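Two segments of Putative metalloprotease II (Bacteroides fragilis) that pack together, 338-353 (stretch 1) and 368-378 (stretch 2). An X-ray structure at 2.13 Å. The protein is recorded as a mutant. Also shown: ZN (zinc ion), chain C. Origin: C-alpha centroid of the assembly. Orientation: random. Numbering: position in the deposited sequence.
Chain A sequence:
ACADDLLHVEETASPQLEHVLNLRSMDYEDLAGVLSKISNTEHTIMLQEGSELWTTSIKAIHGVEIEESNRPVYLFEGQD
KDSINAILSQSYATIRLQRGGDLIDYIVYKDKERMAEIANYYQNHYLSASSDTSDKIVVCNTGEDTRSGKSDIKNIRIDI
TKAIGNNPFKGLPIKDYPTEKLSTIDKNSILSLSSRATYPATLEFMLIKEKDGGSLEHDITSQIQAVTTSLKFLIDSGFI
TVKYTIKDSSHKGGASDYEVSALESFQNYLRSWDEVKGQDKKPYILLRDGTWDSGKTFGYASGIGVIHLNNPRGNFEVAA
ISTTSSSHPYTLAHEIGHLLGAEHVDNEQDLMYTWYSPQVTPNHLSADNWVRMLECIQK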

# COMPACT_ATOMS: atom_id res chain seq x y z
N HIS A 338 -3.00 -12.25 6.26
CA HIS A 338 -2.60 -13.60 6.65
C HIS A 338 -1.79 -13.58 7.96
O HIS A 338 -2.07 -14.37 8.88
CB HIS A 338 -1.78 -14.27 5.54
CG HIS A 338 -2.58 -14.75 4.38
ND1 HIS A 338 -3.76 -15.46 4.53
CD2 HIS A 338 -2.37 -14.66 3.05
CE1 HIS A 338 -4.24 -15.77 3.34
NE2 HIS A 338 -3.41 -15.30 2.41
N LEU A 339 -0.83 -12.67 8.08
CA LEU A 339 0.02 -12.61 9.27
C LEU A 339 -0.80 -12.34 10.53
O LEU A 339 -0.46 -12.81 11.61
CB LEU A 339 1.11 -11.55 9.10
CG LEU A 339 2.15 -11.76 8.00
CD1 LEU A 339 3.10 -10.57 7.91
CD2 LEU A 339 2.94 -13.04 8.28
N LEU A 340 -1.91 -11.61 10.38
CA LEU A 340 -2.79 -11.29 11.50
C LEU A 340 -3.83 -12.39 11.77
O LEU A 340 -4.55 -12.33 12.76
CB LEU A 340 -3.51 -9.97 11.24
CG LEU A 340 -2.66 -8.71 11.36
CD1 LEU A 340 -3.36 -7.54 10.70
CD2 LEU A 340 -2.39 -8.40 12.83
N GLY A 341 -3.91 -13.38 10.89
CA GLY A 341 -4.81 -14.50 11.10
C GLY A 341 -5.92 -14.70 10.08
O GLY A 341 -6.63 -15.71 10.13
N ALA A 342 -6.06 -13.77 9.14
CA ALA A 342 -7.12 -13.90 8.14
C ALA A 342 -6.84 -15.04 7.17
O ALA A 342 -5.70 -15.29 6.77
CB ALA A 342 -7.28 -12.58 7.37
N GLU A 343 -7.90 -15.72 6.76
CA GLU A 343 -7.81 -16.82 5.81
C GLU A 343 -8.51 -16.45 4.51
O GLU A 343 -9.24 -15.46 4.46
CB GLU A 343 -8.42 -18.09 6.41
CG GLU A 343 -7.38 -18.99 7.06
CD GLU A 343 -7.93 -19.78 8.22
OE1 GLU A 343 -9.17 -19.86 8.35
OE2 GLU A 343 -7.12 -20.30 9.01
N HIS A 344 -8.26 -17.23 3.46
CA HIS A 344 -8.93 -16.98 2.18
C HIS A 344 -10.44 -17.18 2.33
O HIS A 344 -10.88 -18.03 3.09
CB HIS A 344 -8.37 -17.89 1.09
CG HIS A 344 -7.00 -17.50 0.63
ND1 HIS A 344 -6.11 -18.40 0.09
CD2 HIS A 344 -6.36 -16.31 0.66
CE1 HIS A 344 -4.98 -17.77 -0.21
NE2 HIS A 344 -5.11 -16.50 0.12
N VAL A 345 -11.22 -16.40 1.59
CA VAL A 345 -12.68 -16.52 1.62
C VAL A 345 -13.25 -16.50 0.19
O VAL A 345 -12.53 -16.18 -0.75
CB VAL A 345 -13.33 -15.38 2.44
CG1 VAL A 345 -12.86 -15.41 3.88
CG2 VAL A 345 -13.01 -14.03 1.81
N ASP A 346 -14.53 -16.83 0.04
CA ASP A 346 -15.13 -16.95 -1.29
C ASP A 346 -15.88 -15.69 -1.72
O ASP A 346 -16.63 -15.71 -2.69
CB ASP A 346 -16.11 -18.14 -1.35
CG ASP A 346 -15.45 -19.47 -1.02
OD1 ASP A 346 -16.19 -20.44 -0.77
OD2 ASP A 346 -14.20 -19.54 -0.98
N ASN A 347 -15.66 -14.59 -1.01
CA ASN A 347 -16.28 -13.32 -1.37
C ASN A 347 -15.32 -12.51 -2.23
O ASN A 347 -14.26 -12.08 -1.76
CB ASN A 347 -16.66 -12.56 -0.10
CG ASN A 347 -17.40 -11.28 -0.38
OD1 ASN A 347 -17.47 -10.81 -1.52
ND2 ASN A 347 -17.97 -10.69 0.67
N GLU A 348 -15.69 -12.26 -3.49
CA GLU A 348 -14.76 -11.63 -4.43
C GLU A 348 -14.47 -10.16 -4.11
O GLU A 348 -13.52 -9.59 -4.65
CB GLU A 348 -15.29 -11.73 -5.87
CG GLU A 348 -16.38 -10.73 -6.21
CD GLU A 348 -16.81 -10.82 -7.66
OE1 GLU A 348 -16.49 -11.85 -8.31
OE2 GLU A 348 -17.46 -9.87 -8.16
N GLN A 349 -15.27 -9.55 -3.25
CA GLN A 349 -15.03 -8.16 -2.86
C GLN A 349 -14.08 -8.11 -1.67
O GLN A 349 -13.51 -7.06 -1.35
CB GLN A 349 -16.34 -7.46 -2.50
CG GLN A 349 -17.07 -6.83 -3.68
CD GLN A 349 -18.38 -6.17 -3.27
OE1 GLN A 349 -19.10 -6.68 -2.40
NE2 GLN A 349 -18.70 -5.04 -3.89
N ASP A 350 -13.91 -9.25 -1.02
CA ASP A 350 -13.07 -9.31 0.17
C ASP A 350 -11.59 -9.26 -0.19
O ASP A 350 -11.15 -9.88 -1.16
CB ASP A 350 -13.38 -10.57 0.98
CG ASP A 350 -12.85 -10.49 2.40
OD1 ASP A 350 -11.61 -10.51 2.59
OD2 ASP A 350 -13.69 -10.42 3.33
N LEU A 351 -10.83 -8.51 0.61
CA LEU A 351 -9.38 -8.46 0.49
C LEU A 351 -8.76 -9.86 0.46
O LEU A 351 -7.77 -10.10 -0.23
CB LEU A 351 -8.80 -7.67 1.66
CG LEU A 351 -7.28 -7.70 1.74
CD1 LEU A 351 -6.70 -7.08 0.46
CD2 LEU A 351 -6.80 -6.95 2.97
N MET A 352 -9.35 -10.78 1.22
CA MET A 352 -8.80 -12.12 1.37
C MET A 352 -9.43 -13.13 0.40
O MET A 352 -9.43 -14.33 0.66
CB MET A 352 -8.96 -12.61 2.82
CG MET A 352 -8.36 -11.67 3.87
SD MET A 352 -6.64 -11.28 3.49
CE MET A 352 -5.90 -12.89 3.73
N TYR A 353 -9.98 -12.63 -0.70
CA TYR A 353 -10.52 -13.51 -1.74
C TYR A 353 -9.46 -14.52 -2.21
O TYR A 353 -8.30 -14.17 -2.46
CB TYR A 353 -11.03 -12.69 -2.93
CG TYR A 353 -11.84 -13.50 -3.91
CD1 TYR A 353 -11.69 -13.33 -5.28
CD2 TYR A 353 -12.77 -14.44 -3.47
CE1 TYR A 353 -12.45 -14.06 -6.18
CE2 TYR A 353 -13.52 -15.18 -4.36
CZ TYR A 353 -13.36 -14.98 -5.72
OH TYR A 353 -14.11 -15.72 -6.60
ZN ZN C . -3.62 -15.22 0.42
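Stretch 2, residues 368-378: DNWVRMLECIQ

Stretch 2 is helical, and it lies against the place where the helix of stretch 1 ends and the chain turns toward the zinc ligand His-344. The register is set by two close approaches of backbone, Gly-341 CA to Met-373 CA and Ala-342 CA to Asn-369 CA, both 4.8 Å. Reading stretch 1 forward from Leu-340 to Glu-343 therefore means reading the helix backward, from Ile-377 and Met-373 to Asn-369.

At Gly-341 the close approach leaves no room for a CB. Gly-341 closes a Schellman motif at phi 118°, where a CB would jam against the preceding carbonyl; that CB would also lie 3.0 Å from Arg-372 O and 3.4 Å from Cys-376 CB. Beside it, Leu-340 O receives a CA-H...O contact from Met-373 CA at 3.3 Å. The Leu-340 side chain (m, t) sends CD2 to within 3.6 Å of Ile-377 CG2, while its CB lies 4.0 Å from Met-373 CG. Met-373, chi1 m and chi2 t, extends along the contact, bringing SD to 4.1 Å from Ala-342 CB.

Asn-369 is the polar key. Its CB points toward stretch 1, and with chi1 m and chi2 -18° the amide reads the backbone of one residue twice: Glu-343 N donates to Asn-369 OD1 (2.8 Å), and Asn-369 ND2 donates to Glu-343 O (3.0 Å). ND2 also gives a hydrogen to water 1 (2.6 Å), which in turn donates to Asp-350 OD1 (2.9 Å).

One turn on, Arg-372 is extended (m, t, t), and its NH1 donates to Asn-369 OD1 at 3.1 Å, helping to hold the amide. Glu-343 OE1 sits over one guanidinium face, 3.1 Å from Arg-372 NE, a salt bridge of charges alone. Glu-343 reaches it with chi1 at -95° and chi2 at 149°, both between wells.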

# COMPACT_ATOMS: atom_id res chain seq x y z
N ASP A 368 -15.74 -13.89 10.24
CA ASP A 368 -14.85 -14.93 10.74
C ASP A 368 -13.39 -14.53 10.71
O ASP A 368 -12.63 -14.90 11.61
CB ASP A 368 -15.04 -16.22 9.94
CG ASP A 368 -15.48 -17.37 10.83
OD1 ASP A 368 -14.60 -18.01 11.45
OD2 ASP A 368 -16.70 -17.60 10.92
N ASN A 369 -12.98 -13.80 9.67
CA ASN A 369 -11.61 -13.30 9.64
C ASN A 369 -11.39 -12.24 10.74
O ASN A 369 -10.32 -12.20 11.35
CB ASN A 369 -11.27 -12.72 8.27
CG ASN A 369 -10.80 -13.78 7.29
OD1 ASN A 369 -10.40 -14.88 7.68
ND2 ASN A 369 -10.83 -13.45 6.00
N TRP A 370 -12.40 -11.42 11.01
CA TRP A 370 -12.32 -10.49 12.14
C TRP A 370 -12.09 -11.24 13.45
O TRP A 370 -11.24 -10.86 14.27
CB TRP A 370 -13.59 -9.66 12.28
CG TRP A 370 -13.73 -8.52 11.34
CD1 TRP A 370 -13.38 -8.49 10.02
CD2 TRP A 370 -14.29 -7.24 11.65
NE1 TRP A 370 -13.69 -7.26 9.49
CE2 TRP A 370 -14.25 -6.48 10.47
CE3 TRP A 370 -14.82 -6.67 12.81
CZ2 TRP A 370 -14.72 -5.17 10.42
CZ3 TRP A 370 -15.29 -5.37 12.76
CH2 TRP A 370 -15.23 -4.64 11.57
N VAL A 371 -12.86 -12.30 13.65
CA VAL A 371 -12.72 -13.12 14.85
C VAL A 371 -11.29 -13.66 14.92
O VAL A 371 -10.61 -13.51 15.93
CB VAL A 371 -13.72 -14.28 14.88
CG1 VAL A 371 -13.35 -15.30 15.96
CG2 VAL A 371 -15.14 -13.75 15.08
N ARG A 372 -10.84 -14.25 13.81
CA ARG A 372 -9.49 -14.82 13.74
C ARG A 372 -8.42 -13.79 14.06
O ARG A 372 -7.46 -14.09 14.76
CB ARG A 372 -9.23 -15.43 12.36
CG ARG A 372 -10.02 -16.72 12.11
CD ARG A 372 -9.96 -17.18 10.66
NE ARG A 372 -10.83 -18.34 10.44
CZ ARG A 372 -11.72 -18.44 9.45
NH1 ARG A 372 -11.83 -17.47 8.55
NH2 ARG A 372 -12.47 -19.53 9.34
N MET A 373 -8.59 -12.58 13.53
CA MET A 373 -7.60 -11.53 13.73
C MET A 373 -7.64 -10.98 15.16
O MET A 373 -6.60 -10.73 15.76
CB MET A 373 -7.81 -10.40 12.72
CG MET A 373 -7.42 -10.79 11.30
SD MET A 373 -7.75 -9.50 10.09
CE MET A 373 -9.53 -9.51 10.03
N LEU A 374 -8.83 -10.81 15.71
CA LEU A 374 -8.95 -10.34 17.09
C LEU A 374 -8.36 -11.34 18.08
O LEU A 374 -7.68 -10.96 19.04
CB LEU A 374 -10.42 -10.06 17.44
CG LEU A 374 -10.98 -8.81 16.78
CD1 LEU A 374 -12.50 -8.88 16.68
CD2 LEU A 374 -10.55 -7.57 17.56
N GLU A 375 -8.60 -12.62 17.85
CA GLU A 375 -8.06 -13.63 18.75
C GLU A 375 -6.55 -13.75 18.62
O GLU A 375 -5.85 -13.96 19.61
CB GLU A 375 -8.74 -14.98 18.52
CG GLU A 375 -10.14 -15.03 19.11
CD GLU A 375 -10.81 -16.38 18.93
OE1 GLU A 375 -10.53 -17.05 17.91
OE2 GLU A 375 -11.62 -16.76 19.80
N CYS A 376 -6.05 -13.59 17.40
CA CYS A 376 -4.62 -13.70 17.15
C CYS A 376 -3.78 -12.61 17.83
O CYS A 376 -2.76 -12.90 18.45
CB CYS A 376 -4.34 -13.68 15.65
SG CYS A 376 -2.57 -13.73 15.26
N ILE A 377 -4.20 -11.36 17.69
CA ILE A 377 -3.39 -10.25 18.19
C ILE A 377 -3.37 -10.15 19.71
O ILE A 377 -2.45 -9.58 20.28
CB ILE A 377 -3.87 -8.90 17.62
CG1 ILE A 377 -5.30 -8.60 18.06
CG2 ILE A 377 -3.77 -8.90 16.10
CD1 ILE A 377 -5.77 -7.21 17.66
N GLN A 378 -4.39 -10.72 20.37
CA GLN A 378 -4.49 -10.68 21.83
C GLN A 378 -3.49 -11.61 22.51
O GLN A 378 -3.09 -11.37 23.65
CB GLN A 378 -5.90 -11.05 22.28
CG GLN A 378 -6.91 -9.95 22.09
CD GLN A 378 -8.22 -10.25 22.79
OE1 GLN A 378 -8.41 -9.89 23.96
NE2 GLN A 378 -9.12 -10.93 22.08
O HOH W 1 -11.27 -11.01 5.40